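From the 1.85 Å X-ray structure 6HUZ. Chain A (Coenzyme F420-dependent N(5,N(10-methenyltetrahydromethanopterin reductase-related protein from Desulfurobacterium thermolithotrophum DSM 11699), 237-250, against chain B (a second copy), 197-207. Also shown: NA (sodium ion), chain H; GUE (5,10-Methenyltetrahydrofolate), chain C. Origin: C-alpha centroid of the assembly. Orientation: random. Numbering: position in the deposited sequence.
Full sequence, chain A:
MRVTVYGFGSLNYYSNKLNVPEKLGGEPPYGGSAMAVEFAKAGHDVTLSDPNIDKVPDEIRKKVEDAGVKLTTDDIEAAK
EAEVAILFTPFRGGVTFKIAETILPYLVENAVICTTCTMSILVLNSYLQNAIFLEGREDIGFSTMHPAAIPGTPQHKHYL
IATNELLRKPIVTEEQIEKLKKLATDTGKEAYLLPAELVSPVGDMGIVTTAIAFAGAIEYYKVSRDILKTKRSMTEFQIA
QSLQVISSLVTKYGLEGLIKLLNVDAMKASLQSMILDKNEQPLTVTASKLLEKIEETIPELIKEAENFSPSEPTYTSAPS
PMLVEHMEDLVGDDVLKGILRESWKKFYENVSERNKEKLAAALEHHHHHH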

# COMPACT_ATOMS: atom_id res chain seq x y z
N PHE A 237 4.59 -5.70 -10.20
CA PHE A 237 5.74 -5.06 -9.55
C PHE A 237 5.33 -3.61 -9.21
O PHE A 237 5.53 -3.16 -8.10
CB PHE A 237 6.97 -5.02 -10.49
CG PHE A 237 8.07 -4.20 -9.87
CD1 PHE A 237 8.93 -4.75 -8.93
CD2 PHE A 237 8.21 -2.85 -10.18
CE1 PHE A 237 9.90 -3.97 -8.31
CE2 PHE A 237 9.19 -2.07 -9.57
CZ PHE A 237 10.02 -2.64 -8.64
N GLN A 238 4.74 -2.88 -10.18
CA GLN A 238 4.29 -1.49 -9.97
C GLN A 238 3.28 -1.39 -8.82
O GLN A 238 3.42 -0.50 -7.99
CB GLN A 238 3.68 -0.92 -11.26
CG GLN A 238 4.73 -0.64 -12.33
CD GLN A 238 5.60 0.54 -12.01
OE1 GLN A 238 5.13 1.60 -11.51
NE2 GLN A 238 6.90 0.42 -12.27
N ILE A 239 2.30 -2.29 -8.74
CA ILE A 239 1.31 -2.26 -7.63
C ILE A 239 2.04 -2.48 -6.30
O ILE A 239 1.87 -1.70 -5.38
CB ILE A 239 0.23 -3.37 -7.82
CG1 ILE A 239 -0.64 -3.05 -9.06
CG2 ILE A 239 -0.68 -3.53 -6.54
CD1 ILE A 239 -1.34 -4.22 -9.58
N ALA A 240 2.83 -3.55 -6.20
CA ALA A 240 3.56 -3.86 -4.97
C ALA A 240 4.43 -2.72 -4.53
O ALA A 240 4.41 -2.36 -3.36
CB ALA A 240 4.40 -5.13 -5.16
N GLN A 241 5.21 -2.14 -5.45
CA GLN A 241 6.10 -1.07 -5.11
C GLN A 241 5.36 0.14 -4.63
O GLN A 241 5.82 0.72 -3.67
CB GLN A 241 6.97 -0.64 -6.32
CG GLN A 241 8.02 0.41 -5.93
CD GLN A 241 8.87 0.92 -7.09
OE1 GLN A 241 10.10 0.88 -7.05
NE2 GLN A 241 8.26 1.44 -8.13
N SER A 242 4.32 0.60 -5.35
CA SER A 242 3.61 1.81 -4.97
C SER A 242 3.12 1.70 -3.55
O SER A 242 3.34 2.60 -2.74
CB SER A 242 2.38 2.06 -5.88
OG SER A 242 2.73 2.43 -7.21
N LEU A 243 2.42 0.59 -3.24
CA LEU A 243 1.83 0.41 -1.92
C LEU A 243 2.86 0.21 -0.82
O LEU A 243 2.65 0.76 0.26
CB LEU A 243 0.78 -0.69 -1.96
CG LEU A 243 -0.31 -0.48 -3.04
CD1 LEU A 243 -1.33 -1.60 -3.01
CD2 LEU A 243 -0.96 0.93 -2.95
N GLN A 244 3.96 -0.52 -1.08
CA GLN A 244 5.02 -0.71 -0.08
C GLN A 244 5.61 0.67 0.24
O GLN A 244 5.84 0.99 1.39
CB GLN A 244 6.14 -1.59 -0.65
CG GLN A 244 7.27 -1.95 0.31
CD GLN A 244 6.79 -2.63 1.57
OE1 GLN A 244 6.59 -3.85 1.61
NE2 GLN A 244 6.60 -1.86 2.61
N VAL A 245 5.88 1.48 -0.80
CA VAL A 245 6.46 2.81 -0.59
C VAL A 245 5.57 3.70 0.29
O VAL A 245 6.06 4.31 1.24
CB VAL A 245 6.82 3.49 -1.93
CG1 VAL A 245 7.05 4.98 -1.76
CG2 VAL A 245 8.04 2.81 -2.54
N ILE A 246 4.27 3.79 -0.04
CA ILE A 246 3.37 4.62 0.76
C ILE A 246 3.34 4.10 2.18
O ILE A 246 3.49 4.87 3.09
CB ILE A 246 1.93 4.69 0.18
CG1 ILE A 246 1.96 5.44 -1.20
CG2 ILE A 246 0.98 5.42 1.19
CD1 ILE A 246 0.67 5.24 -1.98
N SER A 247 3.15 2.79 2.36
CA SER A 247 3.10 2.19 3.72
C SER A 247 4.40 2.51 4.52
O SER A 247 4.32 2.91 5.68
CB SER A 247 2.97 0.66 3.60
OG SER A 247 2.75 0.14 4.90
N SER A 248 5.59 2.33 3.89
CA SER A 248 6.88 2.59 4.55
C SER A 248 7.00 4.05 4.99
O SER A 248 7.50 4.34 6.09
CB SER A 248 8.06 2.27 3.61
OG SER A 248 8.04 0.88 3.29
N LEU A 249 6.53 4.97 4.13
CA LEU A 249 6.61 6.41 4.41
C LEU A 249 5.73 6.80 5.60
O LEU A 249 6.18 7.57 6.47
CB LEU A 249 6.26 7.22 3.16
CG LEU A 249 7.35 7.23 2.10
CD1 LEU A 249 6.80 7.74 0.75
CD2 LEU A 249 8.57 8.03 2.55
N VAL A 250 4.50 6.30 5.63
CA VAL A 250 3.56 6.57 6.75
C VAL A 250 4.14 5.94 8.04
O VAL A 250 4.18 6.59 9.07
CB VAL A 250 2.12 6.05 6.47
CG1 VAL A 250 1.24 6.19 7.73
CG2 VAL A 250 1.50 6.79 5.29
N GLU B 197 14.64 6.94 -4.54
CA GLU B 197 13.78 5.77 -4.50
C GLU B 197 12.32 6.04 -4.88
O GLU B 197 11.61 5.13 -5.30
CB GLU B 197 13.86 5.13 -3.11
CG GLU B 197 13.36 3.71 -3.06
CD GLU B 197 13.42 3.12 -1.66
OE1 GLU B 197 13.46 3.90 -0.68
OE2 GLU B 197 13.43 1.87 -1.55
N LEU B 198 11.88 7.29 -4.76
CA LEU B 198 10.49 7.67 -5.05
C LEU B 198 10.23 8.07 -6.47
O LEU B 198 9.05 8.19 -6.84
CB LEU B 198 10.08 8.81 -4.09
CG LEU B 198 10.25 8.50 -2.58
CD1 LEU B 198 9.60 9.58 -1.71
CD2 LEU B 198 9.67 7.17 -2.21
N VAL B 199 11.29 8.31 -7.29
CA VAL B 199 11.09 8.70 -8.69
C VAL B 199 10.25 7.62 -9.40
O VAL B 199 9.26 7.95 -10.06
CB VAL B 199 12.43 9.00 -9.40
CG1 VAL B 199 12.24 9.13 -10.92
CG2 VAL B 199 13.06 10.28 -8.82
N SER B 200 10.62 6.33 -9.28
CA SER B 200 9.84 5.28 -9.95
C SER B 200 8.32 5.19 -9.51
O SER B 200 7.44 5.25 -10.37
CB SER B 200 10.53 3.92 -9.75
OG SER B 200 9.71 2.80 -10.08
N PRO B 201 7.97 5.05 -8.21
CA PRO B 201 6.54 4.97 -7.84
C PRO B 201 5.75 6.23 -8.17
O PRO B 201 4.53 6.18 -8.36
CB PRO B 201 6.57 4.67 -6.33
CG PRO B 201 7.88 5.16 -5.85
CD PRO B 201 8.84 4.92 -7.02
N VAL B 202 6.42 7.38 -8.26
CA VAL B 202 5.73 8.63 -8.60
C VAL B 202 5.66 8.84 -10.13
O VAL B 202 4.61 9.27 -10.62
CB VAL B 202 6.37 9.86 -7.89
CG1 VAL B 202 5.78 11.18 -8.41
CG2 VAL B 202 6.18 9.76 -6.35
N GLY B 203 6.75 8.58 -10.85
CA GLY B 203 6.83 8.80 -12.30
C GLY B 203 6.33 7.73 -13.27
O GLY B 203 5.76 8.05 -14.33
N ASP B 204 6.57 6.46 -12.95
CA ASP B 204 6.16 5.31 -13.77
C ASP B 204 4.65 5.17 -13.88
O ASP B 204 3.89 5.89 -13.23
CB ASP B 204 6.66 4.00 -13.15
CG ASP B 204 8.15 3.86 -13.04
OD1 ASP B 204 8.88 4.75 -13.57
OD2 ASP B 204 8.60 2.88 -12.42
N MET B 205 4.23 4.21 -14.70
CA MET B 205 2.83 3.90 -14.91
C MET B 205 2.11 3.58 -13.58
O MET B 205 0.91 3.82 -13.52
CB MET B 205 2.68 2.74 -15.90
CG MET B 205 3.46 1.53 -15.51
SD MET B 205 3.01 0.20 -16.63
CE MET B 205 4.33 -1.10 -16.16
N GLY B 206 2.83 3.10 -12.54
CA GLY B 206 2.23 2.84 -11.23
C GLY B 206 1.71 4.06 -10.49
O GLY B 206 1.14 3.95 -9.40
N ILE B 207 1.87 5.25 -11.07
CA ILE B 207 1.35 6.46 -10.44
C ILE B 207 -0.17 6.28 -10.25
O ILE B 207 -0.73 6.88 -9.37
CB ILE B 207 1.67 7.73 -11.26
CG1 ILE B 207 1.12 9.02 -10.59
CG2 ILE B 207 1.19 7.65 -12.74
CD1 ILE B 207 1.58 9.33 -9.14
NA NA H . 5.14 1.76 -8.55
N1 GUE C . 2.54 8.19 -17.52
C2 GUE C . 3.46 8.21 -16.51
N3 GUE C . 4.49 7.37 -16.45
C4 GUE C . 4.73 6.45 -17.37
C6 GUE C . 3.34 5.89 -20.88
C1' GUE C . 5.21 -0.23 -21.67
C2' GUE C . 4.99 0.09 -20.32
C3' GUE C . 4.51 1.35 -19.95
C4' GUE C . 4.27 2.33 -20.93
C5' GUE C . 4.52 2.01 -22.28
O4 GUE C . 5.73 5.70 -17.26
C4A GUE C . 3.80 6.38 -18.51
N5 GUE C . 3.80 5.46 -19.56
C7 GUE C . 1.89 6.30 -20.61
N8 GUE C . 1.78 7.29 -19.54
C8A GUE C . 2.67 7.32 -18.53
N2 GUE C . 3.27 9.12 -15.52
C9 GUE C . 3.25 4.53 -21.59
N10 GUE C . 3.86 3.65 -20.60
C6' GUE C . 4.97 0.75 -22.63
C11 GUE C . 5.72 -1.59 -22.08
O11 GUE C . 5.64 -2.54 -21.31
N GUE C . 6.29 -1.73 -23.28
CA GUE C . 6.97 -2.95 -23.69
C GUE C . 8.41 -2.69 -24.12
OX1 GUE C . 8.71 -1.55 -24.57
OX2 GUE C . 9.26 -3.59 -24.00
CB GUE C . 6.20 -3.70 -24.79
CG GUE C . 4.88 -3.02 -25.18
CD GUE C . 4.19 -3.70 -26.36
OE1 GUE C . 2.95 -3.92 -26.27
OE2 GUE C . 4.88 -3.99 -27.37
C1 GUE C . 4.06 4.22 -19.48
O HOH W 1 12.16 2.92 -6.56

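Residues 237-250 of chain A form one uninterrupted helical segment. The helix of chain B crosses it at 122°, with axes 9.5 Å apart at closest approach. That helix kinks at Pro B201, whose nitrogen has no hydrogen to give to the turn before, and Asp B204 leaves helical geometry to open a type I turn ending at Ile B207. The backbones draw nearest at this turn, with the CA atoms of Gln A238 and Gly B206 5.0 Å apart. Glycine is what the spacing allows: a CB on Gly B206 would lie 2.3 Å from Gln A238 OE1.

Gln A238 uses both ends of its amide. NE2 donates to Asp B204 OD2 at 3.0 Å, while OE1 accepts a weak bond from Gly B206 N at 2.9 Å and also binds sodium at 3.0 Å. The same ion takes Gln A238 O and Ser A242 OG, tying one helical turn together beside the contact. Asp B204 OD2 also receives Ser B200 OG at 2.6 Å; with its proton so committed, that hydroxyl accepts from Gln A241 NE2 at 2.8 Å.

Farther along, polarity gives way to packing. Val A245 CG1 meets Leu B198 CD2 at 3.4 Å, Val A245 CG2 lies 4.1 Å from Pro B201 CG, and Leu A249 CD1 reaches Leu B198 CD1 at 4.2 Å.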